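Local structure of conserved domain protein (Bacillus anthracis, 3FBQ) at residues L66-D77 against F117-D128. The protein is of unknown function but is built largely of antiparallel beta sheets, with regions related to the immunoglobulin-like E-set families. Numbering follows the deposited sequence.
Sequences LGDDPIILGGLD and FRWNIEGIEIPD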
loop_
_atom_site.group_PDB
_atom_site.type_symbol
_atom_site.label_atom_id
_atom_site.label_comp_id
_atom_site.label_asym_id
_atom_site.label_seq_id
_atom_site.Cartn_x
_atom_site.Cartn_y
_atom_site.Cartn_z
ATOM N N LEU A 66 10.928 7.850 13.948
ATOM C CA LEU A 66 10.759 6.981 12.789
ATOM C C LEU A 66 11.669 5.760 12.879
ATOM O O LEU A 66 11.443 4.754 12.206
ATOM C CB LEU A 66 11.037 7.751 11.497
ATOM C CG LEU A 66 9.946 8.721 11.038
ATOM C CD1 LEU A 66 8.593 8.030 11.001
ATOM C CD2 LEU A 66 9.904 9.946 11.938
ATOM N N GLY A 67 12.698 5.856 13.714
ATOM C CA GLY A 67 13.699 4.829 13.799
ATOM C C GLY A 67 14.593 4.862 12.581
ATOM O O GLY A 67 14.828 5.924 12.027
ATOM N N ASP A 68 15.038 3.679 12.155
ATOM C CA ASP A 68 16.180 3.503 11.272
ATOM C C ASP A 68 15.803 3.310 9.815
ATOM O O ASP A 68 16.552 3.691 8.906
ATOM C CB ASP A 68 17.025 2.314 11.760
ATOM C CG ASP A 68 18.148 2.751 12.700
ATOM O OD1 ASP A 68 19.080 3.500 12.254
ATOM O OD2 ASP A 68 18.096 2.381 13.889
ATOM N N ASP A 69 14.649 2.703 9.574
ATOM C CA ASP A 69 14.269 2.454 8.198
ATOM C C ASP A 69 12.764 2.590 8.022
ATOM O O ASP A 69 12.061 1.579 7.808
ATOM C CB ASP A 69 14.742 1.067 7.722
ATOM C CG ASP A 69 16.078 1.109 7.023
ATOM O OD1 ASP A 69 16.235 1.971 6.131
ATOM O OD2 ASP A 69 16.964 0.274 7.344
ATOM N N PRO A 70 12.271 3.839 8.075
ATOM C CA PRO A 70 10.816 3.993 7.940
ATOM C C PRO A 70 10.344 3.549 6.538
ATOM O O PRO A 70 11.074 3.683 5.563
ATOM C CB PRO A 70 10.578 5.492 8.208
ATOM C CG PRO A 70 11.989 6.107 8.636
ATOM C CD PRO A 70 13.027 5.105 8.255
ATOM N N ILE A 71 9.144 2.998 6.428
ATOM C CA ILE A 71 8.653 2.575 5.121
ATOM C C ILE A 71 7.477 3.428 4.617
ATOM O O ILE A 71 6.410 3.485 5.259
ATOM C CB ILE A 71 8.198 1.135 5.175
ATOM C CG1 ILE A 71 9.307 0.264 5.688
ATOM C CG2 ILE A 71 7.824 0.647 3.791
ATOM C CD1 ILE A 71 9.086 -1.130 5.334
ATOM N N ILE A 72 7.676 4.120 3.493
ATOM C CA ILE A 72 6.594 4.910 2.907
ATOM C C ILE A 72 5.614 3.938 2.282
ATOM O O ILE A 72 6.017 3.255 1.323
ATOM C CB ILE A 72 7.021 5.816 1.704
ATOM C CG1 ILE A 72 8.089 6.865 2.061
ATOM C CG2 ILE A 72 5.775 6.550 1.178
ATOM C CD1 ILE A 72 7.633 7.849 3.220
ATOM N N LEU A 73 4.382 3.868 2.799
ATOM C CA LEU A 73 3.278 3.197 2.143
ATOM C C LEU A 73 2.499 4.156 1.210
ATOM O O LEU A 73 1.928 5.173 1.684
ATOM C CB LEU A 73 2.321 2.600 3.182
ATOM C CG LEU A 73 2.869 1.592 4.197
ATOM C CD1 LEU A 73 1.976 1.222 5.375
ATOM C CD2 LEU A 73 3.478 0.346 3.551
ATOM N N GLY A 74 2.409 3.814 -0.076
ATOM C CA GLY A 74 1.738 4.629 -1.074
ATOM C C GLY A 74 2.560 4.638 -2.354
ATOM O O GLY A 74 3.247 3.722 -2.617
ATOM N N GLY A 75 2.510 5.664 -3.186
ATOM C CA GLY A 75 3.187 5.570 -4.462
ATOM C C GLY A 75 3.229 6.854 -5.207
ATOM O O GLY A 75 2.362 7.684 -5.074
ATOM N N LEU A 76 4.269 7.032 -5.985
ATOM C CA LEU A 76 4.354 8.150 -6.848
ATOM C C LEU A 76 3.797 7.570 -8.142
ATOM O O LEU A 76 4.215 6.488 -8.544
ATOM C CB LEU A 76 5.809 8.578 -6.998
ATOM C CG LEU A 76 6.063 9.829 -7.828
ATOM C CD1 LEU A 76 5.310 11.032 -7.258
ATOM C CD2 LEU A 76 7.592 10.166 -8.045
ATOM N N ASP A 77 2.848 8.255 -8.784
ATOM C CA ASP A 77 2.202 7.733 -9.976
ATOM C C ASP A 77 2.107 8.761 -11.052
ATOM O O ASP A 77 1.653 9.884 -10.834
ATOM C CB ASP A 77 0.806 7.303 -9.625
ATOM C CG ASP A 77 0.794 6.071 -8.727
ATOM O OD1 ASP A 77 1.432 5.060 -9.110
ATOM O OD2 ASP A 77 0.146 6.116 -7.645
ATOM N N PHE A 117 1.709 14.104 -12.089
ATOM C CA PHE A 117 1.854 12.935 -11.210
ATOM C C PHE A 117 1.090 13.090 -9.906
ATOM O O PHE A 117 0.688 14.213 -9.604
ATOM C CB PHE A 117 3.322 12.661 -10.973
ATOM C CG PHE A 117 3.978 13.751 -10.262
ATOM C CD1 PHE A 117 4.074 13.720 -8.887
ATOM C CD2 PHE A 117 4.431 14.888 -10.966
ATOM C CE1 PHE A 117 4.683 14.759 -8.193
ATOM C CE2 PHE A 117 5.061 15.969 -10.283
ATOM C CZ PHE A 117 5.204 15.886 -8.891
ATOM N N ARG A 118 0.876 11.993 -9.165
ATOM C CA ARG A 118 0.305 12.129 -7.815
ATOM C C ARG A 118 1.146 11.341 -6.898
ATOM O O ARG A 118 1.437 10.142 -7.138
ATOM C CB ARG A 118 -1.179 11.699 -7.662
ATOM C CG ARG A 118 -2.013 11.959 -8.931
ATOM C CD ARG A 118 -3.386 12.651 -8.808
ATOM N NE ARG A 118 -4.403 11.822 -8.155
ATOM C CZ ARG A 118 -5.729 12.062 -8.107
ATOM N NH1 ARG A 118 -6.282 13.125 -8.711
ATOM N NH2 ARG A 118 -6.522 11.213 -7.440
ATOM N N TRP A 119 1.551 11.999 -5.829
ATOM C CA TRP A 119 2.231 11.307 -4.738
ATOM C C TRP A 119 1.249 11.065 -3.596
ATOM O O TRP A 119 0.842 11.988 -2.905
ATOM C CB TRP A 119 3.457 12.110 -4.276
ATOM C CG TRP A 119 4.398 11.291 -3.496
ATOM C CD1 TRP A 119 4.565 9.937 -3.585
ATOM C CD2 TRP A 119 5.307 11.743 -2.495
ATOM N NE1 TRP A 119 5.531 9.515 -2.702
ATOM C CE2 TRP A 119 5.995 10.594 -2.007
ATOM C CE3 TRP A 119 5.614 13.009 -1.951
ATOM C CZ2 TRP A 119 6.974 10.671 -1.024
ATOM C CZ3 TRP A 119 6.606 13.098 -0.994
ATOM C CH2 TRP A 119 7.272 11.933 -0.525
ATOM N N ASN A 120 0.837 9.826 -3.424
ATOM C CA ASN A 120 -0.260 9.531 -2.491
ATOM C C ASN A 120 0.263 8.638 -1.364
ATOM O O ASN A 120 0.506 7.433 -1.600
ATOM C CB ASN A 120 -1.490 8.849 -3.186
ATOM C CG ASN A 120 -2.147 9.725 -4.280
ATOM O OD1 ASN A 120 -2.280 10.956 -4.143
ATOM N ND2 ASN A 120 -2.549 9.089 -5.372
ATOM N N ILE A 121 0.454 9.212 -0.161
ATOM C CA ILE A 121 1.037 8.419 0.909
ATOM C C ILE A 121 -0.019 7.957 1.820
ATOM O O ILE A 121 -0.847 8.748 2.235
ATOM C CB ILE A 121 2.066 9.166 1.686
ATOM C CG1 ILE A 121 3.243 9.409 0.755
ATOM C CG2 ILE A 121 2.502 8.333 3.010
ATOM C CD1 ILE A 121 4.081 10.602 1.197
ATOM N N GLU A 122 -0.028 6.674 2.122
ATOM C CA GLU A 122 -1.107 6.220 2.984
ATOM C C GLU A 122 -0.627 5.772 4.351
ATOM O O GLU A 122 -1.403 5.301 5.133
ATOM C CB GLU A 122 -1.926 5.117 2.360
ATOM C CG GLU A 122 -1.753 4.939 0.877
ATOM C CD GLU A 122 -2.208 3.521 0.440
ATOM O OE1 GLU A 122 -3.221 3.508 -0.321
ATOM O OE2 GLU A 122 -1.590 2.451 0.891
ATOM N N GLY A 123 0.646 5.958 4.657
ATOM C CA GLY A 123 1.162 5.400 5.881
ATOM C C GLY A 123 2.656 5.442 5.946
ATOM O O GLY A 123 3.349 5.511 4.941
ATOM N N ILE A 124 3.133 5.438 7.173
ATOM C CA ILE A 124 4.553 5.344 7.483
ATOM C C ILE A 124 4.661 4.195 8.417
ATOM O O ILE A 124 4.143 4.253 9.541
ATOM C CB ILE A 124 5.032 6.564 8.271
ATOM C CG1 ILE A 124 4.581 7.833 7.549
ATOM C CG2 ILE A 124 6.524 6.547 8.344
ATOM C CD1 ILE A 124 5.156 7.967 6.120
ATOM N N GLU A 125 5.291 3.132 7.974
ATOM C CA GLU A 125 5.548 2.044 8.894
ATOM C C GLU A 125 6.817 2.426 9.574
ATOM O O GLU A 125 7.663 3.080 8.972
ATOM C CB GLU A 125 5.863 0.789 8.166
ATOM C CG GLU A 125 4.742 -0.034 7.774
ATOM C CD GLU A 125 5.202 -1.463 7.752
ATOM O OE1 GLU A 125 5.659 -1.901 6.684
ATOM O OE2 GLU A 125 5.221 -2.131 8.803
ATOM N N ILE A 126 6.934 2.014 10.823
ATOM C CA ILE A 126 8.100 2.203 11.653
ATOM C C ILE A 126 8.391 0.788 12.080
ATOM O O ILE A 126 7.896 0.276 13.125
ATOM C CB ILE A 126 7.805 3.034 12.896
ATOM C CG1 ILE A 126 7.303 4.437 12.503
ATOM C CG2 ILE A 126 9.037 3.088 13.743
ATOM C CD1 ILE A 126 6.157 4.963 13.355
ATOM N N PRO A 127 9.172 0.113 11.244
ATOM C CA PRO A 127 9.402 -1.265 11.604
ATOM C C PRO A 127 10.106 -1.336 12.974
ATOM O O PRO A 127 9.779 -2.224 13.762
ATOM C CB PRO A 127 10.249 -1.773 10.453
ATOM C CG PRO A 127 9.876 -0.881 9.299
ATOM C CD PRO A 127 9.746 0.465 9.942
ATOM N N ASP A 128 11.037 -0.415 13.292
ATOM C CA ASP A 128 11.732 -0.504 14.611
ATOM C C ASP A 128 10.677 -0.643 15.706
ATOM O O ASP A 128 10.767 -1.527 16.507
ATOM C CB ASP A 128 12.634 0.705 14.902
ATOM C CG ASP A 128 13.914 0.719 14.068
ATOM O OD1 ASP A 128 13.974 0.038 13.015
ATOM O OD2 ASP A 128 14.878 1.430 14.466
HETATM O O HOH W 1 12.171 1.642 11.663
#
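The indole of Trp119 meets the segment 66-77 along its edge, near the ring plane, where CD1 lies 3.5 Å from the carbonyl O of Gly75; Ile121 CD1, from the same strand, sits over one face, offset toward the rim. Leu76 spans the two aromatics: its CG stands anti to the backbone N (chi1 -176°), which carries CD1 to 3.7 Å from Trp119 CB and obliquely against the Phe117 ring. Farther along that face, Ile72 and Ile124 run side by side, CD1 to CD1 3.8 Å, and Leu66 CD1 reaches Ile124 CG2. Trp119 packs on Val42 and Ile44 of strand 40-49, Phe117 on Leu54 and Ile56 of strand 53-62, so this face packs against the five-stranded sheet, as in a beta sandwich.

Backbone pairing is antiparallel, at 155° for 71-73 and 167° for 75-77. Ile71 and Glu125 exchange two bonds; Glu125 N reaches Ile71 O at 3.0 Å. After Leu73 the pairing slips by one residue, Glu122 and Gly123 together standing across from it, a classic beta bulge. Here Leu73 N bonds Gly123 O at 2.9 Å, while Leu73 O accepts from Glu122 N. At the loop end, Asp68 N makes a weak hydrogen bond to Asp128 OD2, and Asp68 OD2 and Asp128 OD2, both acceptors, lie 3.4 Å apart.

On the opposite face, Leu73 CD1 packs on Glu125 CG. The subunit interface there is mixed: Leu73 meets Leu73 of both other subunits, and the three Glu125 carboxylates gather closely enough that their pKa would probably be raised.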